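Local coordinates for fusolin (Unidentified entomopoxvirus, PDB 4YN2), which crystallizes in vivo into viral spindles that enhance virulence, and probably attacks chitin as a lytic polysaccharide mono-oxygenase, at residues Ala70-Asp75 with Cys80-Gln85; Arg211-Asp216 with Gly221-Val226. All coordinates share one frame; numbering follows the deposited sequence.

Contact 1: residues Ala70-Asp75 with Cys80-Gln85; sequences ALAGPD and CHITQQ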
loop_
_atom_site.group_PDB
_atom_site.type_symbol
_atom_site.label_atom_id
_atom_site.label_comp_id
_atom_site.label_asym_id
_atom_site.label_seq_id
_atom_site.Cartn_x
_atom_site.Cartn_y
_atom_site.Cartn_z
ATOM N N ALA A 70 -4.190 -0.322 -17.514
ATOM C CA ALA A 70 -5.145 0.505 -18.244
ATOM C C ALA A 70 -4.511 0.956 -19.554
ATOM O O ALA A 70 -3.318 1.268 -19.571
ATOM C CB ALA A 70 -5.552 1.702 -17.403
ATOM N N LEU A 71 -5.290 0.967 -20.644
ATOM C CA LEU A 71 -4.819 1.391 -21.969
ATOM C C LEU A 71 -5.044 2.893 -22.142
ATOM O O LEU A 71 -6.186 3.344 -22.073
ATOM C CB LEU A 71 -5.560 0.626 -23.078
ATOM C CG LEU A 71 -5.468 -0.887 -23.035
ATOM C CD1 LEU A 71 -6.238 -1.504 -24.199
ATOM C CD2 LEU A 71 -4.026 -1.350 -23.053
ATOM N N ALA A 72 -3.969 3.661 -22.336
ATOM C CA ALA A 72 -4.057 5.108 -22.524
ATOM C C ALA A 72 -4.020 5.532 -23.995
ATOM O O ALA A 72 -4.376 6.665 -24.295
ATOM C CB ALA A 72 -2.928 5.799 -21.782
ATOM N N GLY A 73 -3.578 4.666 -24.895
ATOM C CA GLY A 73 -3.483 5.037 -26.297
ATOM C C GLY A 73 -2.267 5.900 -26.557
ATOM O O GLY A 73 -1.381 5.996 -25.703
ATOM N N PRO A 74 -2.196 6.558 -27.733
ATOM C CA PRO A 74 -0.980 7.321 -28.078
ATOM C C PRO A 74 -0.674 8.545 -27.209
ATOM O O PRO A 74 0.482 8.957 -27.149
ATOM C CB PRO A 74 -1.238 7.775 -29.528
ATOM C CG PRO A 74 -2.339 6.965 -30.021
ATOM C CD PRO A 74 -3.153 6.529 -28.858
ATOM N N ASP A 75 -1.691 9.133 -26.567
ATOM C CA ASP A 75 -1.535 10.332 -25.735
ATOM C C ASP A 75 -1.460 9.969 -24.227
ATOM O O ASP A 75 -2.032 10.654 -23.386
ATOM C CB ASP A 75 -2.680 11.327 -26.014
ATOM C CG ASP A 75 -4.065 10.784 -25.739
ATOM O OD1 ASP A 75 -4.274 9.562 -25.940
ATOM O OD2 ASP A 75 -4.952 11.585 -25.354
ATOM N N CYS A 80 -4.374 15.214 -18.287
ATOM C CA CYS A 80 -5.838 15.249 -18.173
ATOM C C CYS A 80 -6.463 13.986 -18.761
ATOM O O CYS A 80 -7.445 13.515 -18.218
ATOM C CB CYS A 80 -6.426 16.504 -18.813
ATOM S SG CYS A 80 -5.975 18.039 -17.968
ATOM N N HIS A 81 -5.910 13.443 -19.843
ATOM C CA HIS A 81 -6.398 12.196 -20.436
ATOM C C HIS A 81 -6.262 11.059 -19.415
ATOM O O HIS A 81 -7.224 10.335 -19.184
ATOM C CB HIS A 81 -5.612 11.879 -21.717
ATOM C CG HIS A 81 -5.942 10.568 -22.347
ATOM N ND1 HIS A 81 -7.226 10.253 -22.703
ATOM C CD2 HIS A 81 -5.129 9.544 -22.691
ATOM C CE1 HIS A 81 -7.177 9.033 -23.207
ATOM N NE2 HIS A 81 -5.926 8.582 -23.246
ATOM N N ILE A 82 -5.108 10.958 -18.744
ATOM C CA ILE A 82 -4.899 9.908 -17.741
ATOM C C ILE A 82 -5.856 10.083 -16.566
ATOM O O ILE A 82 -6.545 9.146 -16.191
ATOM C CB ILE A 82 -3.425 9.871 -17.242
ATOM C CG1 ILE A 82 -2.447 9.512 -18.378
ATOM C CG2 ILE A 82 -3.263 8.892 -16.046
ATOM C CD1 ILE A 82 -2.726 8.193 -19.118
ATOM N N THR A 83 -5.895 11.288 -16.006
ATOM C CA THR A 83 -6.678 11.620 -14.824
ATOM C C THR A 83 -8.185 11.594 -15.071
ATOM O O THR A 83 -8.908 11.313 -14.132
ATOM C CB THR A 83 -6.248 13.009 -14.299
ATOM O OG1 THR A 83 -4.871 12.954 -13.915
ATOM C CG2 THR A 83 -7.069 13.498 -13.116
ATOM N N GLN A 84 -8.668 11.934 -16.268
ATOM C CA GLN A 84 -10.104 12.010 -16.513
ATOM C C GLN A 84 -10.666 10.880 -17.354
ATOM O O GLN A 84 -11.862 10.652 -17.253
ATOM C CB GLN A 84 -10.441 13.352 -17.181
ATOM C CG GLN A 84 -9.960 14.558 -16.366
ATOM C CD GLN A 84 -10.640 14.689 -15.017
ATOM O OE1 GLN A 84 -11.728 14.147 -14.774
ATOM N NE2 GLN A 84 -9.989 15.362 -14.084
ATOM N N GLN A 85 -9.856 10.163 -18.144
ATOM C CA GLN A 85 -10.386 9.109 -19.016
ATOM C C GLN A 85 -9.774 7.721 -18.796
ATOM O O GLN A 85 -10.518 6.746 -18.863
ATOM C CB GLN A 85 -10.189 9.524 -20.481
ATOM C CG GLN A 85 -10.813 10.886 -20.783
ATOM C CD GLN A 85 -10.641 11.300 -22.219
ATOM O OE1 GLN A 85 -9.548 11.694 -22.632
ATOM N NE2 GLN A 85 -11.699 11.227 -23.017
#

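Contact 2: residues Arg211-Asp216 with Gly221-Val226; sequences RWQRLD and GFYNCV. With NAG (2-acetamido-2-deoxy-beta-D-glucopyranose), chain B.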
loop_
_atom_site.group_PDB
_atom_site.type_symbol
_atom_site.label_atom_id
_atom_site.label_comp_id
_atom_site.label_asym_id
_atom_site.label_seq_id
_atom_site.Cartn_x
_atom_site.Cartn_y
_atom_site.Cartn_z
ATOM N N ARG A 211 3.446 3.811 -11.288
ATOM C CA ARG A 211 2.933 3.697 -12.639
ATOM C C ARG A 211 4.060 3.317 -13.571
ATOM O O ARG A 211 5.043 4.048 -13.652
ATOM C CB ARG A 211 2.308 5.013 -13.073
ATOM C CG ARG A 211 1.816 5.044 -14.507
ATOM C CD ARG A 211 1.420 6.449 -14.882
ATOM N NE ARG A 211 0.929 6.501 -16.252
ATOM C CZ ARG A 211 0.904 7.579 -17.026
ATOM N NH1 ARG A 211 1.345 8.745 -16.571
ATOM N NH2 ARG A 211 0.429 7.502 -18.264
ATOM N N TRP A 212 3.917 2.191 -14.268
ATOM C CA TRP A 212 4.865 1.758 -15.289
ATOM C C TRP A 212 4.174 1.967 -16.619
ATOM O O TRP A 212 3.245 1.239 -16.943
ATOM C CB TRP A 212 5.266 0.307 -15.074
ATOM C CG TRP A 212 6.315 -0.176 -16.026
ATOM C CD1 TRP A 212 7.275 0.565 -16.649
ATOM C CD2 TRP A 212 6.461 -1.508 -16.511
ATOM N NE1 TRP A 212 8.064 -0.242 -17.422
ATOM C CE2 TRP A 212 7.595 -1.525 -17.351
ATOM C CE3 TRP A 212 5.765 -2.701 -16.291
ATOM C CZ2 TRP A 212 8.054 -2.686 -17.959
ATOM C CZ3 TRP A 212 6.207 -3.852 -16.916
ATOM C CH2 TRP A 212 7.341 -3.841 -17.733
ATOM N N GLN A 213 4.581 2.983 -17.354
ATOM C CA GLN A 213 3.939 3.369 -18.596
ATOM C C GLN A 213 4.768 3.033 -19.816
ATOM O O GLN A 213 5.890 3.510 -19.933
ATOM C CB GLN A 213 3.689 4.874 -18.556
ATOM C CG GLN A 213 2.997 5.457 -19.797
ATOM C CD GLN A 213 1.674 4.806 -20.079
ATOM O OE1 GLN A 213 0.784 4.769 -19.226
ATOM N NE2 GLN A 213 1.470 4.328 -21.288
ATOM N N ARG A 214 4.194 2.283 -20.757
ATOM C CA ARG A 214 4.860 2.011 -22.025
ATOM C C ARG A 214 4.721 3.206 -22.951
ATOM O O ARG A 214 3.645 3.803 -23.003
ATOM C CB ARG A 214 4.259 0.791 -22.726
ATOM C CG ARG A 214 4.495 -0.519 -22.019
ATOM C CD ARG A 214 3.813 -1.702 -22.707
ATOM N NE ARG A 214 4.245 -1.891 -24.104
ATOM C CZ ARG A 214 4.331 -3.054 -24.750
ATOM N NH1 ARG A 214 4.043 -4.192 -24.131
ATOM N NH2 ARG A 214 4.732 -3.087 -26.016
ATOM N N LEU A 215 5.785 3.529 -23.702
ATOM C CA LEU A 215 5.762 4.616 -24.677
ATOM C C LEU A 215 5.535 4.032 -26.064
ATOM O O LEU A 215 6.480 3.838 -26.826
ATOM C CB LEU A 215 7.052 5.443 -24.657
ATOM C CG LEU A 215 7.527 5.946 -23.287
ATOM C CD1 LEU A 215 8.811 5.357 -22.961
ATOM C CD2 LEU A 215 7.727 7.429 -23.271
ATOM N N ASP A 216 4.293 3.703 -26.382
ATOM C CA ASP A 216 3.969 3.158 -27.699
ATOM C C ASP A 216 2.514 3.497 -28.051
ATOM O O ASP A 216 1.776 3.954 -27.170
ATOM C CB ASP A 216 4.259 1.645 -27.740
ATOM C CG ASP A 216 3.530 0.802 -26.723
ATOM O OD1 ASP A 216 2.339 1.063 -26.482
ATOM O OD2 ASP A 216 4.133 -0.169 -26.226
ATOM N N GLY A 221 -0.379 0.918 -19.573
ATOM C CA GLY A 221 0.282 1.319 -18.340
ATOM C C GLY A 221 -0.144 0.419 -17.211
ATOM O O GLY A 221 -1.278 -0.063 -17.207
ATOM N N PHE A 222 0.749 0.204 -16.246
ATOM C CA PHE A 222 0.516 -0.650 -15.083
ATOM C C PHE A 222 0.555 0.223 -13.866
ATOM O O PHE A 222 1.483 1.011 -13.721
ATOM C CB PHE A 222 1.551 -1.773 -15.017
ATOM C CG PHE A 222 1.512 -2.602 -16.282
ATOM C CD1 PHE A 222 2.176 -2.181 -17.425
ATOM C CD2 PHE A 222 0.680 -3.709 -16.378
ATOM C CE1 PHE A 222 2.048 -2.877 -18.624
ATOM C CE2 PHE A 222 0.532 -4.389 -17.587
ATOM C CZ PHE A 222 1.248 -3.991 -18.693
ATOM N N TYR A 223 -0.474 0.132 -13.021
ATOM C CA TYR A 223 -0.637 0.992 -11.851
ATOM C C TYR A 223 -0.835 0.176 -10.605
ATOM O O TYR A 223 -1.754 -0.651 -10.567
ATOM C CB TYR A 223 -1.863 1.892 -12.038
ATOM C CG TYR A 223 -1.850 2.742 -13.288
ATOM C CD1 TYR A 223 -2.120 2.188 -14.533
ATOM C CD2 TYR A 223 -1.686 4.121 -13.213
ATOM C CE1 TYR A 223 -2.113 2.967 -15.686
ATOM C CE2 TYR A 223 -1.722 4.915 -14.350
ATOM C CZ TYR A 223 -1.952 4.340 -15.585
ATOM O OH TYR A 223 -1.948 5.153 -16.688
ATOM N N ASN A 224 0.019 0.371 -9.594
ATOM C CA ASN A 224 -0.074 -0.370 -8.332
ATOM C C ASN A 224 -0.030 0.521 -7.139
ATOM O O ASN A 224 0.816 1.404 -7.069
ATOM C CB ASN A 224 1.081 -1.350 -8.187
ATOM C CG ASN A 224 1.106 -2.587 -9.063
ATOM O OD1 ASN A 224 1.954 -3.451 -8.857
ATOM N ND2 ASN A 224 0.142 -2.832 -9.924
ATOM N N CYS A 225 -0.848 0.196 -6.128
ATOM C CA CYS A 225 -0.793 0.843 -4.832
ATOM C C CYS A 225 0.121 0.036 -3.949
ATOM O O CYS A 225 0.091 -1.191 -3.994
ATOM C CB CYS A 225 -2.182 0.986 -4.228
ATOM S SG CYS A 225 -3.162 2.238 -5.056
ATOM N N VAL A 226 0.997 0.724 -3.216
ATOM C CA VAL A 226 1.977 0.117 -2.330
ATOM C C VAL A 226 1.787 0.741 -0.964
ATOM O O VAL A 226 2.017 1.948 -0.802
ATOM C CB VAL A 226 3.410 0.320 -2.869
ATOM C CG1 VAL A 226 4.454 -0.280 -1.930
ATOM C CG2 VAL A 226 3.570 -0.253 -4.273
HETATM C C1 NAG B . 6.515 13.857 -21.761
HETATM C C2 NAG B . 6.394 13.290 -23.173
HETATM C C3 NAG B . 6.266 14.447 -24.162
HETATM C C4 NAG B . 5.132 15.382 -23.751
HETATM C C5 NAG B . 5.344 15.858 -22.317
HETATM C C6 NAG B . 4.233 16.730 -21.782
HETATM C C7 NAG B . 7.522 11.161 -23.727
HETATM C C8 NAG B . 8.824 10.525 -24.121
HETATM N N2 NAG B . 7.563 12.484 -23.487
HETATM O O3 NAG B . 6.011 13.903 -25.453
HETATM O O4 NAG B . 5.120 16.519 -24.605
HETATM O O5 NAG B . 5.426 14.717 -21.453
HETATM O O6 NAG B . 3.039 15.991 -21.552
HETATM O O7 NAG B . 6.485 10.510 -23.638
HETATM O O HOH W 1 -2.000 3.870 -19.002
#

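Contact 1: residues Ala70-Asp75 with Cys80-Gln85
A hydrogen bond from a helix side chain to a loop carbonyl joins H81 to A72, with D75 alongside, just where strand 69-71 gives way to a turn; H81 itself belongs to the short helix 79-86. It illustrates how a single imidazole can tie a loop to a helix lying only a few residues further along the chain. H81 swings its ring across the gap with CG anti to the backbone N (chi1 175°), which brings NE2 within 2.7 Å of A72 O. That bond is bent, at 151° about the hydrogen, but the acceptor lies close to the ring plane. The other nitrogen turns back on its own helix: H81 ND1 donates to Q85 OE1 at 2.7 Å along an almost straight path, although it meets that carbonyl from above its plane. Two in-plane partners on two sides thus fix the rotation of the ring. D75 lies over one face, its carboxylate plane tilted 26° from the ring, with OD2 3.3 Å from H81 CG and displaced toward the rim. D75 OD1 lies 3.3 Å from H81 NE2, but at too poor an angle for a hydrogen bond, because that N-H is directed at A72 O. With carbonyl oxygens at both nitrogens and a carboxylate above, the imidazole would probably favour its doubly protonated form. I82 CD1 touches A72 CB at 3.6 Å and adds a small apolar seam. D78 receives the backbone N-H of H81. V86 packs against A72 and H81, while I82 reaches W165 and Y223 of strand 220-231, with which A70 pairs.

Contact 2: residues Arg211-Asp216 with Gly221-Val226
The beta hairpin of strands 206-214 and 220-231 brings W212 opposite F222 as an antiparallel hydrogen-bonded pair, with R211-Y223 and Q213-G221 as the flanking non-hydrogen-bonded pairs. W212 N donates to F222 O and F222 N to W212 O, both at 2.8 Å. On the face bearing R211, Q213 and Y223, the R211 chain runs extended alongside the tyrosine. R211 CG sits over the phenol ring, 4.0 Å from its centroid, in a CH-pi contact, and the guanidinium and ring planes are 14° apart. R211 NE makes only a weak, strongly bent bond to Y223 OH at 3.2 Å. The hydroxyl is gripped more closely by a water, to which it donates at 2.6 Å; that water in turn donates to Q213 OE1. A bend at chi2 (57°) curls the Q213 amide back over the hairpin, where R211 NH2 reaches OE1 from above the carbonyl plane at 2.9 Å. With no side chain on G221, Q213 OE1 can settle 3.6 Å from G221 CA. Hairpins of this kind build the immunoglobulin-like beta-sandwich core of lytic polysaccharide mono-oxygenases, and here the two faces serve different sites. R211 forms a salt bridge with E148, a residue of the glycan pocket. In the loop just past the strand, L215 CD2 comes within 3.3 Å of the N-acetylglucosamine O7. On the opposite face, the W212 and F222 rings meet obliquely, W212 CE3 to F222 CD1 at 3.8 Å, with W212 also stacked on Y147 and W212 NE1 hydrogen-bonded to S145 OG. F222 extends to H1 and the bound zinc, a placement consistent with the aromatic residue beside the metal in related enzymes. Further along, C225 is locked by a disulfide to C92.

Contact 1 closes before contact 2 opens along the chain, yet their centres lie only 12 Å apart, on the same side of the molecule. Strand 220-231 is the common element: it pairs with strand 206-214 in the hairpin and also takes strand 69-71 as an antiparallel neighbour, A70 N meeting G221 O at 2.9 Å in a probable hydrogen bond. Helix 79-86 adds a second join, because I82 CD1 packs 3.3 Å from R211 NH2. The loop-helix segment of contact 1 is thereby fastened to the sheet that carries residues of the glycan pocket and approaches the zinc site, so two contacts, each local in sequence, are joined through one strand.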